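Local structure of dihydrodipicolinate synthase (Aquifex aeolicus, 2EHH) at residues P12-G16 against E17-E21; G113-E116 against H117-V121. The protein probably catalyses the condensation of pyruvate with aspartate beta-semialdehyde to 4-hydroxy-tetrahydrodipicolinate, a step of lysine biosynthesis. All coordinates share one frame; numbering follows the deposited sequence.

Contact 1: P12-G16 against E17-E21; sequences PFKEG and EVDYE
Lys14 and Glu17 close a tight antiparallel beta-hairpin, a local contact in the loop between the first barrel strand, 4-8, and helix 20-31 of the TIM barrel. The reversal is a type I' turn: Glu15 and Gly16, at its two corners, both have positive phi. Lys14 N donates to Glu17 O at 2.8 Å, and Glu17 N returns to Lys14 O at 3.0 Å. One step further down, Phe13 and Val18 form a non-hydrogen-bonded pair whose side chains diverge, the Phe13 ring setting its edge near Glu17 O and Val18 CA, with CE2 still 4.2 Å from Val18 CG2. Beyond that pair Asp19 N reaches Pro12 O at 2.9 Å in an almost straight bond (174°), and the CB atoms of Pro12 and Asp19 meet at 3.8 Å. Phe13 packs on Glu46, Leu50 and the loop residues Glu265 and Arg267, whereas Val18 lies against helix 52-66, so the hairpin is held by different parts of the fold on its two strands. Asp19 is the N-cap of helix 20-31, its OD1 accepting from Ala22 N. Having CG turned opposite its own N (chi1 -172°) brings the carboxylate back to Lys14, whose extended chain crosses it at a slant, CB 3.7 Å from Asp19 OD2. The ammonium group of Lys14 extends past Asp19 toward Glu21, though not to salt-bridge range. A water bridges the hairpin to the cap, donating to Phe13 O at 2.7 Å and to Asp19 OD2 at 2.9 Å.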
loop_
_atom_site.group_PDB
_atom_site.type_symbol
_atom_site.label_atom_id
_atom_site.label_comp_id
_atom_site.label_asym_id
_atom_site.label_seq_id
_atom_site.Cartn_x
_atom_site.Cartn_y
_atom_site.Cartn_z
ATOM N N PRO A 12 31.101 11.981 -7.602
ATOM C CA PRO A 12 31.891 12.752 -6.636
ATOM C C PRO A 12 31.737 14.254 -6.854
ATOM O O PRO A 12 31.694 14.723 -7.992
ATOM C CB PRO A 12 33.322 12.289 -6.910
ATOM C CG PRO A 12 33.147 10.910 -7.455
ATOM C CD PRO A 12 31.963 11.067 -8.371
ATOM N N PHE A 13 31.653 14.999 -5.758
ATOM C CA PHE A 13 31.525 16.451 -5.815
ATOM C C PHE A 13 32.636 17.090 -4.988
ATOM O O PHE A 13 33.095 16.518 -4.002
ATOM C CB PHE A 13 30.173 16.904 -5.243
ATOM C CG PHE A 13 28.996 16.576 -6.115
ATOM C CD1 PHE A 13 27.826 16.070 -5.553
ATOM C CD2 PHE A 13 29.039 16.795 -7.487
ATOM C CE1 PHE A 13 26.717 15.785 -6.348
ATOM C CE2 PHE A 13 27.935 16.516 -8.291
ATOM C CZ PHE A 13 26.770 16.009 -7.719
ATOM N N LYS A 14 33.063 18.277 -5.401
ATOM C CA LYS A 14 34.094 19.009 -4.681
ATOM C C LYS A 14 33.997 20.474 -5.074
ATOM O O LYS A 14 33.987 20.806 -6.259
ATOM C CB LYS A 14 35.487 18.476 -5.019
ATOM C CG LYS A 14 36.602 19.151 -4.229
ATOM C CD LYS A 14 37.960 18.593 -4.601
ATOM C CE LYS A 14 39.067 19.290 -3.834
ATOM N NZ LYS A 14 40.411 18.787 -4.245
ATOM N N GLU A 15 33.907 21.349 -4.078
ATOM C CA GLU A 15 33.807 22.782 -4.344
ATOM C C GLU A 15 32.518 23.057 -5.114
ATOM O O GLU A 15 32.448 24.007 -5.891
ATOM C CB GLU A 15 34.993 23.251 -5.193
ATOM C CG GLU A 15 36.329 22.610 -4.845
ATOM C CD GLU A 15 37.356 22.761 -5.965
ATOM O OE1 GLU A 15 38.469 22.204 -5.836
ATOM O OE2 GLU A 15 37.050 23.437 -6.975
ATOM N N GLY A 16 31.508 22.217 -4.912
ATOM C CA GLY A 16 30.244 22.401 -5.606
ATOM C C GLY A 16 30.294 22.051 -7.086
ATOM O O GLY A 16 29.375 22.365 -7.842
ATOM N N GLU A 17 31.364 21.388 -7.504
ATOM C CA GLU A 17 31.517 21.012 -8.903
ATOM C C GLU A 17 31.791 19.512 -8.986
ATOM O O GLU A 17 32.173 18.893 -7.993
ATOM C CB GLU A 17 32.689 21.786 -9.517
ATOM C CG GLU A 17 32.609 21.974 -11.025
ATOM C CD GLU A 17 31.646 23.085 -11.435
ATOM O OE1 GLU A 17 31.327 23.184 -12.639
ATOM O OE2 GLU A 17 31.217 23.863 -10.556
ATOM N N VAL A 18 31.583 18.920 -10.157
ATOM C CA VAL A 18 31.858 17.499 -10.319
ATOM C C VAL A 18 33.359 17.294 -10.119
ATOM O O VAL A 18 34.169 17.979 -10.746
ATOM C CB VAL A 18 31.469 16.999 -11.726
ATOM C CG1 VAL A 18 31.981 15.580 -11.933
ATOM C CG2 VAL A 18 29.958 17.045 -11.894
ATOM N N ASP A 19 33.716 16.358 -9.242
ATOM C CA ASP A 19 35.113 16.043 -8.927
ATOM C C ASP A 19 35.641 14.997 -9.915
ATOM O O ASP A 19 35.609 13.797 -9.641
ATOM C CB ASP A 19 35.199 15.501 -7.497
ATOM C CG ASP A 19 36.628 15.324 -7.014
ATOM O OD1 ASP A 19 37.558 15.331 -7.847
ATOM O OD2 ASP A 19 36.815 15.162 -5.790
ATOM N N TYR A 20 36.139 15.462 -11.057
ATOM C CA TYR A 20 36.640 14.568 -12.090
ATOM C C TYR A 20 37.834 13.691 -11.732
ATOM O O TYR A 20 37.941 12.571 -12.225
ATOM C CB TYR A 20 36.919 15.370 -13.361
ATOM C CG TYR A 20 35.638 15.814 -14.020
ATOM C CD1 TYR A 20 34.849 14.907 -14.726
ATOM C CD2 TYR A 20 35.165 17.116 -13.862
ATOM C CE1 TYR A 20 33.618 15.283 -15.255
ATOM C CE2 TYR A 20 33.936 17.502 -14.384
ATOM C CZ TYR A 20 33.166 16.579 -15.078
ATOM O OH TYR A 20 31.943 16.951 -15.580
ATOM N N GLU A 21 38.732 14.172 -10.881
ATOM C CA GLU A 21 39.870 13.339 -10.516
ATOM C C GLU A 21 39.385 12.164 -9.669
ATOM O O GLU A 21 39.886 11.047 -9.796
ATOM C CB GLU A 21 40.931 14.160 -9.773
ATOM C CG GLU A 21 40.448 14.879 -8.538
ATOM C CD GLU A 21 41.409 15.979 -8.109
ATOM O OE1 GLU A 21 41.548 16.971 -8.864
ATOM O OE2 GLU A 21 42.026 15.851 -7.027
HETATM O O HOH W 1 34.556 14.309 -4.258
#

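Contact 2: G113-E116 against H117-V121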
loop_
_atom_site.group_PDB
_atom_site.type_symbol
_atom_site.label_atom_id
_atom_site.label_comp_id
_atom_site.label_asym_id
_atom_site.label_seq_id
_atom_site.Cartn_x
_atom_site.Cartn_y
_atom_site.Cartn_z
ATOM N N GLY A 113 1.451 6.201 -23.010
ATOM C CA GLY A 113 2.453 7.238 -22.879
ATOM C C GLY A 113 3.827 6.640 -22.650
ATOM O O GLY A 113 4.812 7.115 -23.208
ATOM N N LEU A 114 3.903 5.596 -21.829
ATOM C CA LEU A 114 5.181 4.950 -21.558
ATOM C C LEU A 114 5.697 4.286 -22.830
ATOM O O LEU A 114 6.896 4.301 -23.108
ATOM C CB LEU A 114 5.029 3.906 -20.446
ATOM C CG LEU A 114 4.712 4.466 -19.054
ATOM C CD1 LEU A 114 4.603 3.338 -18.041
ATOM C CD2 LEU A 114 5.826 5.442 -18.647
ATOM N N TYR A 115 4.786 3.697 -23.597
ATOM C CA TYR A 115 5.155 3.046 -24.854
ATOM C C TYR A 115 5.744 4.075 -25.817
ATOM O O TYR A 115 6.848 3.899 -26.339
ATOM C CB TYR A 115 3.922 2.396 -25.494
ATOM C CG TYR A 115 4.130 1.949 -26.924
ATOM C CD1 TYR A 115 4.943 0.856 -27.230
ATOM C CD2 TYR A 115 3.516 2.625 -27.976
ATOM C CE1 TYR A 115 5.134 0.447 -28.553
ATOM C CE2 TYR A 115 3.699 2.226 -29.300
ATOM C CZ TYR A 115 4.506 1.138 -29.582
ATOM O OH TYR A 115 4.665 0.734 -30.890
ATOM N N GLU A 116 5.013 5.159 -26.047
ATOM C CA GLU A 116 5.498 6.189 -26.966
ATOM C C GLU A 116 6.802 6.828 -26.500
ATOM O O GLU A 116 7.636 7.211 -27.319
ATOM C CB GLU A 116 4.421 7.255 -27.187
ATOM C CG GLU A 116 3.184 6.697 -27.871
ATOM C CD GLU A 116 2.231 7.769 -28.355
ATOM O OE1 GLU A 116 1.084 7.420 -28.710
ATOM O OE2 GLU A 116 2.627 8.955 -28.388
ATOM N N HIS A 117 6.988 6.927 -25.187
ATOM C CA HIS A 117 8.209 7.504 -24.630
ATOM C C HIS A 117 9.428 6.676 -25.039
ATOM O O HIS A 117 10.346 7.168 -25.702
ATOM C CB HIS A 117 8.113 7.549 -23.099
ATOM C CG HIS A 117 9.347 8.058 -22.421
ATOM N ND1 HIS A 117 9.709 9.390 -22.423
ATOM C CD2 HIS A 117 10.294 7.415 -21.696
ATOM C CE1 HIS A 117 10.820 9.544 -21.725
ATOM N NE2 HIS A 117 11.197 8.358 -21.274
ATOM N N PHE A 118 9.426 5.411 -24.643
ATOM C CA PHE A 118 10.534 4.520 -24.943
ATOM C C PHE A 118 10.681 4.244 -26.431
ATOM O O PHE A 118 11.798 4.122 -26.935
ATOM C CB PHE A 118 10.370 3.213 -24.168
ATOM C CG PHE A 118 10.667 3.348 -22.699
ATOM C CD1 PHE A 118 11.982 3.387 -22.243
ATOM C CD2 PHE A 118 9.635 3.475 -21.776
ATOM C CE1 PHE A 118 12.269 3.556 -20.885
ATOM C CE2 PHE A 118 9.908 3.643 -20.415
ATOM C CZ PHE A 118 11.228 3.684 -19.970
ATOM N N LYS A 119 9.559 4.154 -27.133
ATOM C CA LYS A 119 9.588 3.903 -28.568
ATOM C C LYS A 119 10.270 5.081 -29.263
ATOM O O LYS A 119 11.158 4.898 -30.098
ATOM C CB LYS A 119 8.165 3.736 -29.101
ATOM C CG LYS A 119 8.080 3.281 -30.550
ATOM C CD LYS A 119 6.637 3.311 -31.036
ATOM C CE LYS A 119 6.460 2.542 -32.339
ATOM N NZ LYS A 119 7.323 3.060 -33.435
ATOM N N THR A 120 9.857 6.291 -28.903
ATOM C CA THR A 120 10.425 7.501 -29.492
ATOM C C THR A 120 11.936 7.561 -29.314
ATOM O O THR A 120 12.676 7.794 -30.274
ATOM C CB THR A 120 9.769 8.763 -28.889
ATOM O OG1 THR A 120 8.375 8.762 -29.215
ATOM C CG2 THR A 120 10.413 10.037 -29.449
ATOM N N VAL A 121 12.399 7.342 -28.088
ATOM C CA VAL A 121 13.830 7.364 -27.807
ATOM C C VAL A 121 14.570 6.259 -28.566
ATOM O O VAL A 121 15.585 6.517 -29.212
ATOM C CB VAL A 121 14.105 7.196 -26.294
ATOM C CG1 VAL A 121 15.604 7.068 -26.045
ATOM C CG2 VAL A 121 13.550 8.389 -25.528
#
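Tyr115 and Lys119, one turn apart on helix 111-124, lie side by side and point the same way. This helix is the crossover of the beta-alpha-beta unit between barrel strands 98-102 and 129-133. Lys119 CB rests 3.1 Å from Tyr115 O, the carbonyl that also accepts Lys119 N. CG carries the chain outward, and CD then comes 3.4 Å from Tyr115 CZ, set obliquely to the ring. CE sits by Tyr115 OH, at a separation too short to be taken literally. There the chain bends (chi4 -58°), and NZ ends in a hydrogen bond to Gln123 OE1. Tyr115 also makes a cation-pi contact with Lys149 of helix 144-153. With an alanine here in place of the tyrosine, Lys119 CD would probably lose the ring it lies against, and Lys149 its aromatic partner. Further round the helix, Phe118 turns its ring edge to Leu114 O, with CD2 3.2 Å away, and His117 CD2 stands over the centre of that ring, 3.9 Å above its plane. His117 ND1 bonds Thr81 OG1, while Glu116 extends to a salt bridge with Arg112 and, together with Thr120, packs on Leu268 of the second subunit. Thr120 OG1, held beside its own backbone N (chi1 -63°), donates to Glu116 O at 2.6 Å, while Thr120 N reaches the same oxygen at 2.9 Å from the opposite face of the carbonyl plane. Two donors thus grip one carbonyl, which should polarise it and keep the threonine hydroxyl from turning, with its proton directed into the helix backbone.

Both contacts are local and lie in the connections that follow barrel strands, but at distant places: their centres are 34 Å apart and their nearest atoms about 22 Å. Contact 1 is partly buried, its turn exposed and its base covered by helices and loops of the same chain; no other subunit touches it. Contact 2 is mostly buried, wedged between neighbouring barrel helices and strand 98-102, with one side against another subunit. They share no secondary-structure element. In 12-21 backbone bonds, a water and a helix cap do the work, and Glu15 and Glu17 lie at the exposed turn. In 113-121 the regular helix ladder is supplemented by aromatic and methylene packing and by one hydroxyl turned back onto the backbone.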